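Local coordinates for AcrH (Aeromonas hydrophila, PDB 3WXX), which acts as the chaperone of the type III secretion translocator AopB, binding it in a complex and probably keeping it soluble before secretion, at the interface of chains A and B. Sequence-based numbering; all coordinates share one arbitrary frame. Chains: chain A, AcrH; chain B, AopB.

The interface of chains A and B. Residues chain A 37-38, 42, 64, 68, 71, 83, 99; chain B 1-4.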
ATOM      1  N   TYR A  37      -3.617  14.280  11.498  1.00 62.76           N
ATOM      2  CA  TYR A  37      -2.998  13.199  12.244  1.00 56.65           C
ATOM      3  C   TYR A  37      -2.447  13.782  13.529  1.00 58.25           C
ATOM      4  O   TYR A  37      -2.667  13.223  14.602  1.00 59.40           O
ATOM      5  CB  TYR A  37      -1.903  12.518  11.418  1.00 51.08           C
ATOM      6  CG  TYR A  37      -0.983  11.627  12.197  1.00 43.60           C
ATOM      7  CD1 TYR A  37      -1.407  10.400  12.642  1.00 40.90           C
ATOM      8  CD2 TYR A  37       0.312  12.013  12.497  1.00 44.13           C
ATOM      9  CE1 TYR A  37      -0.586   9.574  13.369  1.00 40.62           C
ATOM     10  CE2 TYR A  37       1.152  11.179  13.227  1.00 45.95           C
ATOM     11  CZ  TYR A  37       0.704   9.956  13.656  1.00 43.46           C
ATOM     12  OH  TYR A  37       1.529   9.094  14.366  1.00 41.94           O
ATOM     13  N   HIS A  38      -1.734  14.903  13.434  1.00 58.87           N
ATOM     14  CA  HIS A  38      -1.136  15.513  14.626  1.00 60.46           C
ATOM     15  C   HIS A  38      -2.213  16.118  15.561  1.00 61.68           C
ATOM     16  O   HIS A  38      -1.999  16.239  16.769  1.00 67.18           O
ATOM     17  CB  HIS A  38      -0.039  16.507  14.236  1.00 55.91           C
ATOM     18  CG  HIS A  38       1.246  15.856  13.836  1.00 58.00           C
ATOM     19  ND1 HIS A  38       1.965  15.059  14.694  1.00 59.23           N
ATOM     20  CD2 HIS A  38       1.954  15.894  12.679  1.00 60.83           C
ATOM     21  CE1 HIS A  38       3.059  14.624  14.084  1.00 58.46           C
ATOM     22  NE2 HIS A  38       3.072  15.108  12.857  1.00 54.31           N
ATOM     23  N   HIS A  42      -7.504  10.877  14.008  1.00 56.47           N
ATOM     24  CA  HIS A  42      -6.859   9.777  13.293  1.00 54.37           C
ATOM     25  C   HIS A  42      -7.708   9.127  12.246  1.00 58.01           C
ATOM     26  O   HIS A  42      -7.220   8.759  11.168  1.00 65.32           O
ATOM     27  CB  HIS A  42      -6.454   8.707  14.269  1.00 49.91           C
ATOM     28  CG  HIS A  42      -5.465   9.177  15.262  1.00 48.90           C
ATOM     29  ND1 HIS A  42      -5.610   8.960  16.609  1.00 54.80           N
ATOM     30  CD2 HIS A  42      -4.331   9.890  15.115  1.00 52.35           C
ATOM     31  CE1 HIS A  42      -4.580   9.486  17.249  1.00 54.76           C
ATOM     32  NE2 HIS A  42      -3.796  10.067  16.365  1.00 51.32           N
ATOM     33  N   LEU A  64       3.331   5.836   4.690  1.00 41.00           N
ATOM     34  CA  LEU A  64       3.735   6.059   6.061  1.00 43.00           C
ATOM     35  C   LEU A  64       2.551   6.663   6.842  1.00 43.38           C
ATOM     36  O   LEU A  64       2.204   6.209   7.934  1.00 41.53           O
ATOM     37  CB  LEU A  64       4.965   6.983   6.112  1.00 39.69           C
ATOM     38  CG  LEU A  64       5.473   7.228   7.524  1.00 38.72           C
ATOM     39  CD1 LEU A  64       6.005   5.956   8.148  1.00 40.93           C
ATOM     40  CD2 LEU A  64       6.563   8.260   7.480  1.00 40.83           C
ATOM     41  N   ALA A  68       0.568   5.163  10.003  1.00 39.21           N
ATOM     42  CA  ALA A  68       0.545   5.829  11.276  1.00 39.34           C
ATOM     43  C   ALA A  68      -0.900   6.030  11.761  1.00 44.95           C
ATOM     44  O   ALA A  68      -1.162   5.845  12.930  1.00 50.91           O
ATOM     45  CB  ALA A  68       1.262   7.147  11.175  1.00 40.55           C
ATOM     46  N   GLN A  71      -2.161   2.591  13.035  1.00 46.28           N
ATOM     47  CA  GLN A  71      -1.547   2.200  14.293  1.00 44.15           C
ATOM     48  C   GLN A  71      -2.202   2.968  15.444  1.00 47.04           C
ATOM     49  O   GLN A  71      -2.658   2.377  16.420  1.00 60.87           O
ATOM     50  CB  GLN A  71      -0.044   2.486  14.244  1.00 48.73           C
ATOM     51  CG  GLN A  71       0.807   1.969  15.407  1.00 45.67           C
ATOM     52  CD  GLN A  71       2.310   2.146  15.163  1.00 51.80           C
ATOM     53  OE1 GLN A  71       2.763   2.479  14.054  1.00 52.73           O
ATOM     54  NE2 GLN A  71       3.092   1.894  16.189  1.00 54.78           N
ATOM     55  N   TYR A  83       2.826  -0.086   6.105  1.00 34.15           N
ATOM     56  CA  TYR A  83       4.243   0.061   6.334  1.00 35.38           C
ATOM     57  C   TYR A  83       5.070  -0.872   5.414  1.00 36.94           C
ATOM     58  O   TYR A  83       6.124  -0.459   4.867  1.00 38.52           O
ATOM     59  CB  TYR A  83       4.566  -0.219   7.802  1.00 34.11           C
ATOM     60  CG  TYR A  83       4.026   0.773   8.773  1.00 31.20           C
ATOM     61  CD1 TYR A  83       3.860   2.109   8.425  1.00 31.53           C
ATOM     62  CD2 TYR A  83       3.721   0.396  10.065  1.00 33.52           C
ATOM     63  CE1 TYR A  83       3.385   3.048   9.342  1.00 32.36           C
ATOM     64  CE2 TYR A  83       3.238   1.326  10.988  1.00 37.65           C
ATOM     65  CZ  TYR A  83       3.081   2.659  10.613  1.00 34.36           C
ATOM     66  OH  TYR A  83       2.627   3.597  11.497  1.00 34.86           O
ATOM     67  N   HIS A  99       8.148   1.062  12.808  1.00 38.75           N
ATOM     68  CA  HIS A  99       6.767   1.125  13.292  1.00 46.26           C
ATOM     69  C   HIS A  99       5.996  -0.151  12.999  1.00 40.38           C
ATOM     70  O   HIS A  99       5.071  -0.503  13.707  1.00 39.87           O
ATOM     71  CB  HIS A  99       6.056   2.358  12.743  1.00 45.51           C
ATOM     72  CG  HIS A  99       6.685   3.634  13.187  1.00 41.20           C
ATOM     73  ND1 HIS A  99       6.791   3.972  14.512  1.00 43.00           N
ATOM     74  CD2 HIS A  99       7.238   4.654  12.493  1.00 40.86           C
ATOM     75  CE1 HIS A  99       7.345   5.167  14.621  1.00 43.15           C
ATOM     76  NE2 HIS A  99       7.634   5.596  13.411  1.00 45.60           N
TER
ATOM     77  N   GLY B   1      -1.642  12.017  17.303  1.00 90.27           N
ATOM     78  CA  GLY B   1      -0.707  10.889  17.049  1.00 96.27           C
ATOM     79  C   GLY B   1       0.719  11.370  17.159  1.00104.34           C
ATOM     80  O   GLY B   1       1.207  12.068  16.276  1.00111.79           O
ATOM     81  N   GLN B   2       1.366  11.025  18.268  1.00111.72           N
ATOM     82  CA  GLN B   2       2.763  11.378  18.525  1.00115.29           C
ATOM     83  C   GLN B   2       3.691  10.176  18.297  1.00107.32           C
ATOM     84  O   GLN B   2       4.908  10.268  18.522  1.00111.96           O
ATOM     85  CB  GLN B   2       2.940  11.878  19.980  1.00116.22           C
ATOM     86  CG  GLN B   2       1.893  12.844  20.537  1.00118.20           C
ATOM     87  CD  GLN B   2       2.435  13.747  21.648  1.00120.84           C
ATOM     88  OE1 GLN B   2       3.593  13.637  22.063  1.00121.34           O
ATOM     89  NE2 GLN B   2       1.591  14.649  22.132  1.00122.73           N
ATOM     90  N   GLY B   3       3.122   9.056  17.848  1.00 88.21           N
ATOM     91  CA  GLY B   3       3.893   7.836  17.601  1.00 74.71           C
ATOM     92  C   GLY B   3       4.807   7.922  16.380  1.00 63.94           C
ATOM     93  O   GLY B   3       5.972   7.536  16.452  1.00 72.88           O
ATOM     94  N   VAL B   4       4.296   8.427  15.255  1.00 55.41           N
ATOM     95  CA  VAL B   4       5.085   8.465  14.022  1.00 53.27           C
ATOM     96  C   VAL B   4       5.422   9.877  13.573  1.00 53.10           C
ATOM     97  O   VAL B   4       4.557  10.770  13.541  1.00 62.90           O
ATOM     98  CB  VAL B   4       4.431   7.668  12.858  1.00 47.70           C
ATOM     99  CG1 VAL B   4       5.387   7.553  11.680  1.00 43.28           C
ATOM    100  CG2 VAL B   4       4.044   6.273  13.328  1.00 47.30           C
TER
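The first four residues of AopB form a short bent stretch that lies against AcrH, a class II type III secretion chaperone whose tetratricopeptide-like helices form a peptide-binding groove. Polar contacts hold the backbone. The nitrogen of B:Gly1 donates to the carbonyl oxygen of A:Tyr37 at 3.1 Å from N to O, in the carbonyl plane, near the end of helix 23-38. The same nitrogen meets NE2 of A:His42, lying at the edge of that imidazole and in its plane, so the histidine serves as acceptor; this requires NE2 to carry no proton, and a positive amino terminus so near would probably favour the neutral ring. A:Tyr37 has CG anti to its backbone N (chi1 166°), and its phenol OH accepts the amide N-H of B:Val4 at 3.0 Å from OH to N, fairly straight at 152°. B:Gly1 lies over the face of the phenol ring, its CA 3.8 Å from CZ of A:Tyr37; glycine, lacking a side chain, suits this close approach.

Apolar contacts centre on B:Val4, whose two methyls both touch the ring of A:His99, an engineered residue. CG1, anti to the backbone N, is 3.5 Å from CD2 of A:His99 and also reaches CD1 of A:Leu64. CG2 lies over the centre of one face of the A:His99 ring, 3.5 Å from the centroid, a CH-pi contact. It also comes 3.6 Å from CB of A:Ala68, a small residue that lets the valine sit close to helix 60-72. A:Tyr83 reaches toward B:Val4 tip to tip, its OH 3.5 Å from CG2. That hydroxyl is fixed by a hydrogen bond from OH of A:Tyr83 to the side-chain amide oxygen OE1 of the extended A:Gln71, 2.8 Å away.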